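Local coordinates for acyl-coenzyme A oxidase (Caenorhabditis elegans, PDB 5K3H) that catalyses the first step of peroxisomal beta-oxidation, using FAD to desaturate 2,3-saturated acyl-CoAs to (2E)-enoyl-CoAs while reducing oxygen to hydrogen peroxide, at the interface of chains A and B. Numbering follows the deposited sequence. Chains: chain A/B, Acyl-coenzyme A oxidase.

All three contacts belong to the two-fold homodimer interface. Contacts 1 and 2 are largely the same junction with the chains exchanged: in each, Gln338 and Thr339 at the start of the helix from residue 338 meet Ser528 and Val529 of the other subunit. Their C-alpha centres are about 34 Å apart. Contact 3 lies about 14 Å from contact 2 and about 46 Å from contact 1, centre to centre; it extends the meeting of chain A with the chain B segment 519-529 to the loop 325-327. His342 and Arg343 in contact 1 are FAD-binding residues of the site shared between subunits, here in the apo form.

Contact 1: the interface of chains A and B. Residues chain A 438, 528-529, 532; chain B 338-339, 342-343.
B:Gln338 swings CG anti to its own backbone N (chi1 -174°) and runs on extended, which carries its amide to the start of helix 528-553 in chain A. There OE1 accepts a nearly straight hydrogen bond from A:Val529 N at 3.1 Å, the donor lying almost along the C=O axis. A:Val529 crosses the glutamine at about a right angle, with CG2 4.0 Å from B:Gln338 CG and 3.8 Å from B:His342 CB. Its other branch, CG1, sits over the centre of the imidazole face, 4.0 Å above the plane. With an alanine at B:Gln338, A:Val529 N is likely to lose this acceptor and CG2 part of its packing. Further along, A:Met438, which is poorly ordered, meets B:Thr339 tip to tip, with CG 3.5 Å from the threonine CG2. Bent at chi2 (-58°), the methionine as modelled brings CE over the centre of the B:Arg343 guanidinium, 3.7 Å from CZ, but the poor order makes this placement tentative. The site joins the subunits along helix 338-367, whose B:His342 and B:Arg343 belong to the FAD site shared across the dimer; the packing on them probably steadies that site.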
loop_
_atom_site.group_PDB
_atom_site.type_symbol
_atom_site.label_atom_id
_atom_site.label_comp_id
_atom_site.label_asym_id
_atom_site.label_seq_id
_atom_site.Cartn_x
_atom_site.Cartn_y
_atom_site.Cartn_z
ATOM N N MET A 438 16.449 -3.114 1.476
ATOM C CA MET A 438 17.690 -2.374 1.251
ATOM C C MET A 438 18.928 -3.241 1.463
ATOM O O MET A 438 19.960 -3.007 0.813
ATOM C CB MET A 438 17.739 -1.152 2.168
ATOM C CG MET A 438 16.706 -0.082 1.839
ATOM S SD MET A 438 16.824 0.575 0.152
ATOM C CE MET A 438 15.432 1.720 0.095
ATOM N N SER A 528 25.148 5.240 -1.734
ATOM C CA SER A 528 24.326 4.032 -1.641
ATOM C C SER A 528 23.026 4.127 -2.442
ATOM O O SER A 528 22.565 3.114 -2.982
ATOM C CB SER A 528 24.022 3.718 -0.180
ATOM O OG SER A 528 23.511 4.852 0.498
ATOM N N VAL A 529 22.423 5.311 -2.553
ATOM C CA VAL A 529 21.212 5.420 -3.362
ATOM C C VAL A 529 21.536 5.211 -4.842
ATOM O O VAL A 529 20.813 4.506 -5.556
ATOM C CB VAL A 529 20.507 6.761 -3.090
ATOM C CG1 VAL A 529 19.379 6.982 -4.076
ATOM C CG2 VAL A 529 19.947 6.786 -1.662
ATOM N N ASN A 532 22.052 1.533 -5.457
ATOM C CA ASN A 532 20.798 0.780 -5.484
ATOM C C ASN A 532 20.071 0.948 -6.804
ATOM O O ASN A 532 19.447 0.002 -7.305
ATOM C CB ASN A 532 19.894 1.222 -4.334
ATOM C CG ASN A 532 20.191 0.490 -3.061
ATOM O OD1 ASN A 532 21.003 -0.419 -3.063
ATOM N ND2 ASN A 532 19.544 0.876 -1.960
ATOM N N GLN B 338 22.081 6.974 4.117
ATOM C CA GLN B 338 21.543 7.812 3.048
ATOM C C GLN B 338 20.269 7.206 2.490
ATOM O O GLN B 338 19.307 7.908 2.148
ATOM C CB GLN B 338 22.573 7.964 1.939
ATOM C CG GLN B 338 22.136 8.944 0.853
ATOM C CD GLN B 338 23.067 8.940 -0.327
ATOM O OE1 GLN B 338 23.152 7.964 -1.065
ATOM N NE2 GLN B 338 23.803 10.030 -0.494
ATOM N N THR B 339 20.254 5.890 2.419
ATOM C CA THR B 339 19.127 5.130 1.913
ATOM C C THR B 339 17.879 5.345 2.759
ATOM O O THR B 339 16.773 5.448 2.217
ATOM C CB THR B 339 19.591 3.668 1.864
ATOM O OG1 THR B 339 19.892 3.289 0.502
ATOM C CG2 THR B 339 18.662 2.721 2.585
ATOM N N HIS B 342 16.797 9.102 2.336
ATOM C CA HIS B 342 16.190 9.301 1.030
ATOM C C HIS B 342 14.739 8.847 1.009
ATOM O O HIS B 342 13.930 9.382 0.233
ATOM C CB HIS B 342 17.011 8.568 -0.036
ATOM C CG HIS B 342 16.533 8.785 -1.445
ATOM N ND1 HIS B 342 15.920 7.795 -2.188
ATOM C CD2 HIS B 342 16.587 9.874 -2.250
ATOM C CE1 HIS B 342 15.623 8.264 -3.389
ATOM N NE2 HIS B 342 16.010 9.524 -3.451
ATOM N N ARG B 343 14.383 7.863 1.826
ATOM C CA ARG B 343 13.016 7.360 1.806
ATOM C C ARG B 343 12.124 8.020 2.859
ATOM O O ARG B 343 10.930 7.701 2.926
ATOM C CB ARG B 343 13.024 5.831 1.982
ATOM C CG ARG B 343 13.090 5.372 3.427
ATOM C CD ARG B 343 13.503 3.921 3.538
ATOM N NE ARG B 343 12.725 3.080 2.657
ATOM C CZ ARG B 343 12.795 1.750 2.634
ATOM N NH1 ARG B 343 13.622 1.112 3.463
ATOM N NH2 ARG B 343 12.039 1.060 1.774
#

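Contact 2: the interface of chains A and B. Residues chain A 338-339, 601; chain B 509, 526-529.
A:Gln338 meets helix 520-553 of chain B at B:Lys526 to B:Val529, within the helix, in this acyl-CoA oxidase family dimer; the glutamine itself begins helix 338-368 of chain A. Among the direct hydrogen bonds, OE1 of the glutamine amide accepts from B:Val529 N at 3.0 Å, with 167° at the hydrogen. NE2 of the same amide donates to the backbone carbonyl B:Lys526 O at 2.8 Å; this bond is more bent, the donor standing above the carbonyl plane. Both ends of the amide are therefore engaged, which fixes its rotation. B:Lys526 O also accepts from B:Lys509 NZ at 3.1 Å, within chain B, and the extended lysine chain delivers its terminal amine to this junction. Water 1 adds a bridge between the chains, 2.8 Å from A:Gln338 OE1 and 2.9 Å from B:Lys509 NZ; its approach to B:Lys526 O is weak.

Apolar and ring contacts flank the amide. A:Gln338 CG packs 3.7 Å from B:Val529 CG2, the two side chains crossing at about a right angle. Within chain A, the ring of A:Tyr601 backs the amide, NE2 lying over one face, offset toward the rim, so the tyrosine is likely to help position it from the second shell. B:Lys509 NZ lies above the same ring face but displaced outward beyond the CD2-CE2 rim, 3.4 Å from CE2 of A:Tyr601. Across the interface, the phenol OH of A:Tyr601 reaches B:Val529 CG1 at 3.6 Å.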
loop_
_atom_site.group_PDB
_atom_site.type_symbol
_atom_site.label_atom_id
_atom_site.label_comp_id
_atom_site.label_asym_id
_atom_site.label_seq_id
_atom_site.Cartn_x
_atom_site.Cartn_y
_atom_site.Cartn_z
ATOM N N GLN A 338 -8.027 3.550 -22.077
ATOM C CA GLN A 338 -6.577 3.460 -22.206
ATOM C C GLN A 338 -5.930 3.522 -20.841
ATOM O O GLN A 338 -4.929 2.849 -20.573
ATOM C CB GLN A 338 -6.061 4.599 -23.094
ATOM C CG GLN A 338 -4.569 4.511 -23.410
ATOM C CD GLN A 338 -4.025 5.748 -24.109
ATOM O OE1 GLN A 338 -3.937 6.831 -23.517
ATOM N NE2 GLN A 338 -3.685 5.601 -25.375
ATOM N N THR A 339 -6.514 4.331 -19.975
ATOM C CA THR A 339 -6.069 4.533 -18.604
ATOM C C THR A 339 -6.171 3.254 -17.757
ATOM O O THR A 339 -5.292 2.975 -16.933
ATOM C CB THR A 339 -6.947 5.653 -18.059
ATOM O OG1 THR A 339 -6.183 6.862 -17.908
ATOM C CG2 THR A 339 -7.653 5.231 -16.828
ATOM N N TYR A 601 1.121 1.962 -26.531
ATOM C CA TYR A 601 -0.326 2.064 -26.759
ATOM C C TYR A 601 -0.811 1.041 -27.779
ATOM O O TYR A 601 -1.921 0.519 -27.634
ATOM C CB TYR A 601 -0.741 3.487 -27.176
ATOM C CG TYR A 601 -0.326 4.517 -26.150
ATOM C CD1 TYR A 601 -0.536 4.299 -24.804
ATOM C CD2 TYR A 601 0.319 5.682 -26.524
ATOM C CE1 TYR A 601 -0.112 5.223 -23.853
ATOM C CE2 TYR A 601 0.739 6.613 -25.582
ATOM C CZ TYR A 601 0.528 6.384 -24.250
ATOM O OH TYR A 601 0.959 7.312 -23.297
ATOM N N LYS B 509 -1.815 15.965 -29.489
ATOM C CA LYS B 509 -2.124 14.574 -29.826
ATOM C C LYS B 509 -3.632 14.390 -29.988
ATOM O O LYS B 509 -4.098 13.765 -30.948
ATOM C CB LYS B 509 -1.574 13.620 -28.765
ATOM C CG LYS B 509 -1.959 12.163 -29.041
ATOM C CD LYS B 509 -1.502 11.204 -27.935
ATOM C CE LYS B 509 -1.772 9.745 -28.331
ATOM N NZ LYS B 509 -1.239 8.784 -27.312
ATOM N N LYS B 526 -7.822 7.871 -26.766
ATOM C CA LYS B 526 -6.523 7.453 -27.267
ATOM C C LYS B 526 -5.394 8.328 -26.753
ATOM O O LYS B 526 -4.236 7.925 -26.874
ATOM C CB LYS B 526 -6.511 7.445 -28.795
ATOM C CG LYS B 526 -7.257 6.290 -29.433
ATOM C CD LYS B 526 -6.987 6.261 -30.919
ATOM C CE LYS B 526 -7.644 5.054 -31.567
ATOM N NZ LYS B 526 -7.313 4.960 -33.035
ATOM N N SER B 527 -5.710 9.494 -26.172
ATOM C CA SER B 527 -4.734 10.438 -25.645
ATOM C C SER B 527 -4.707 10.503 -24.127
ATOM O O SER B 527 -3.883 11.243 -23.574
ATOM C CB SER B 527 -5.048 11.840 -26.167
ATOM O OG SER B 527 -5.146 11.860 -27.571
ATOM N N SER B 528 -5.547 9.718 -23.441
ATOM C CA SER B 528 -5.908 10.022 -22.056
ATOM C C SER B 528 -4.739 9.839 -21.091
ATOM O O SER B 528 -4.630 10.598 -20.120
ATOM C CB SER B 528 -7.120 9.181 -21.628
ATOM O OG SER B 528 -6.944 7.802 -21.909
ATOM N N VAL B 529 -3.832 8.883 -21.361
ATOM C CA VAL B 529 -2.666 8.699 -20.490
ATOM C C VAL B 529 -1.741 9.902 -20.578
ATOM O O VAL B 529 -1.212 10.371 -19.571
ATOM C CB VAL B 529 -1.906 7.409 -20.846
ATOM C CG1 VAL B 529 -0.633 7.318 -20.035
ATOM C CG2 VAL B 529 -2.750 6.204 -20.632
HETATM O O HOH W 1 -1.909 8.569 -24.455
#

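Contact 3: the interface of chains A and B. Residues chain A 325-327; chain B 519, 521.
B:Glu521 meets the chain A loop 325-327 most closely through its carboxylate, at the backbone of A:Lys327. In the first turn of helix 520-553, the glutamate turns CG anti to its carbonyl carbon (chi1 -50°) and then bends at chi2 (97°), which folds the chain along the loop and presents the carboxylate to A:Lys327. There OE2 accepts a hydrogen bond from the backbone A:Lys327 N at 3.2 Å, with 151° at the hydrogen. The donor meets the oxygen from above the carboxylate plane. Beside this bond, A:Lys327 CG lies 3.5 Å from the same OE2, and the two side chains cross at about a right angle. A:Ile325 contributes its CG2 branch, 3.6 Å from the backbone B:Glu521 O.

The charged periphery is looser by contrast. A:Asp326 OD2 and B:Lys519 NZ are 5.6 Å apart, so any attraction between them would act over a distance rather than through a salt bridge. A:Lys327 bends at chi4, and its NZ remains 5.7 Å from B:Glu521 OE2; here the backbone NH of the lysine, rather than its side-chain nitrogen, makes the bond. A:Asp326 OD1 stands 4.4 Å from B:Glu521 OE2, and this like charge may be partly offset by the two lysines. For the protein, the site probably adds a modest restraint on the loop of one subunit, next to the beginning of a helix in the other, at the homodimer interface.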
loop_
_atom_site.group_PDB
_atom_site.type_symbol
_atom_site.label_atom_id
_atom_site.label_comp_id
_atom_site.label_asym_id
_atom_site.label_seq_id
_atom_site.Cartn_x
_atom_site.Cartn_y
_atom_site.Cartn_z
ATOM N N ILE A 325 -17.804 6.558 -23.944
ATOM C CA ILE A 325 -16.795 7.095 -24.851
ATOM C C ILE A 325 -17.588 7.756 -25.975
ATOM O O ILE A 325 -17.893 8.949 -25.903
ATOM C CB ILE A 325 -15.808 6.003 -25.329
ATOM C CG1 ILE A 325 -14.968 5.494 -24.147
ATOM C CG2 ILE A 325 -14.850 6.543 -26.383
ATOM C CD1 ILE A 325 -14.169 4.258 -24.444
ATOM N N ASP A 326 -17.995 6.991 -26.983
ATOM C CA ASP A 326 -18.946 7.522 -27.956
ATOM C C ASP A 326 -20.293 7.785 -27.282
ATOM O O ASP A 326 -20.895 6.882 -26.684
ATOM C CB ASP A 326 -19.120 6.547 -29.118
ATOM C CG ASP A 326 -19.974 7.109 -30.237
ATOM O OD1 ASP A 326 -21.007 7.764 -29.985
ATOM O OD2 ASP A 326 -19.628 6.866 -31.398
ATOM N N LYS A 327 -20.794 9.008 -27.426
ATOM C CA LYS A 327 -21.972 9.418 -26.662
ATOM C C LYS A 327 -23.299 8.848 -27.168
ATOM O O LYS A 327 -24.289 8.957 -26.442
ATOM C CB LYS A 327 -22.056 10.960 -26.557
ATOM C CG LYS A 327 -20.997 11.608 -25.608
ATOM C CD LYS A 327 -21.259 13.103 -25.430
ATOM C CE LYS A 327 -20.229 13.746 -24.533
ATOM N NZ LYS A 327 -20.307 13.052 -23.228
ATOM N N LYS B 519 -13.106 10.364 -34.094
ATOM C CA LYS B 519 -14.224 10.925 -33.365
ATOM C C LYS B 519 -13.587 11.646 -32.184
ATOM O O LYS B 519 -12.471 11.319 -31.781
ATOM C CB LYS B 519 -15.163 9.825 -32.877
ATOM C CG LYS B 519 -16.553 9.878 -33.491
ATOM C CD LYS B 519 -16.734 8.795 -34.541
ATOM C CE LYS B 519 -18.158 8.775 -35.072
ATOM N NZ LYS B 519 -18.204 8.461 -36.528
ATOM N N GLU B 521 -14.436 11.726 -28.880
ATOM C CA GLU B 521 -14.320 10.992 -27.625
ATOM C C GLU B 521 -13.314 9.847 -27.724
ATOM O O GLU B 521 -12.719 9.452 -26.717
ATOM C CB GLU B 521 -15.704 10.465 -27.223
ATOM C CG GLU B 521 -16.859 11.497 -27.244
ATOM C CD GLU B 521 -17.692 11.447 -28.556
ATOM O OE1 GLU B 521 -17.101 11.406 -29.666
ATOM O OE2 GLU B 521 -18.948 11.400 -28.477
#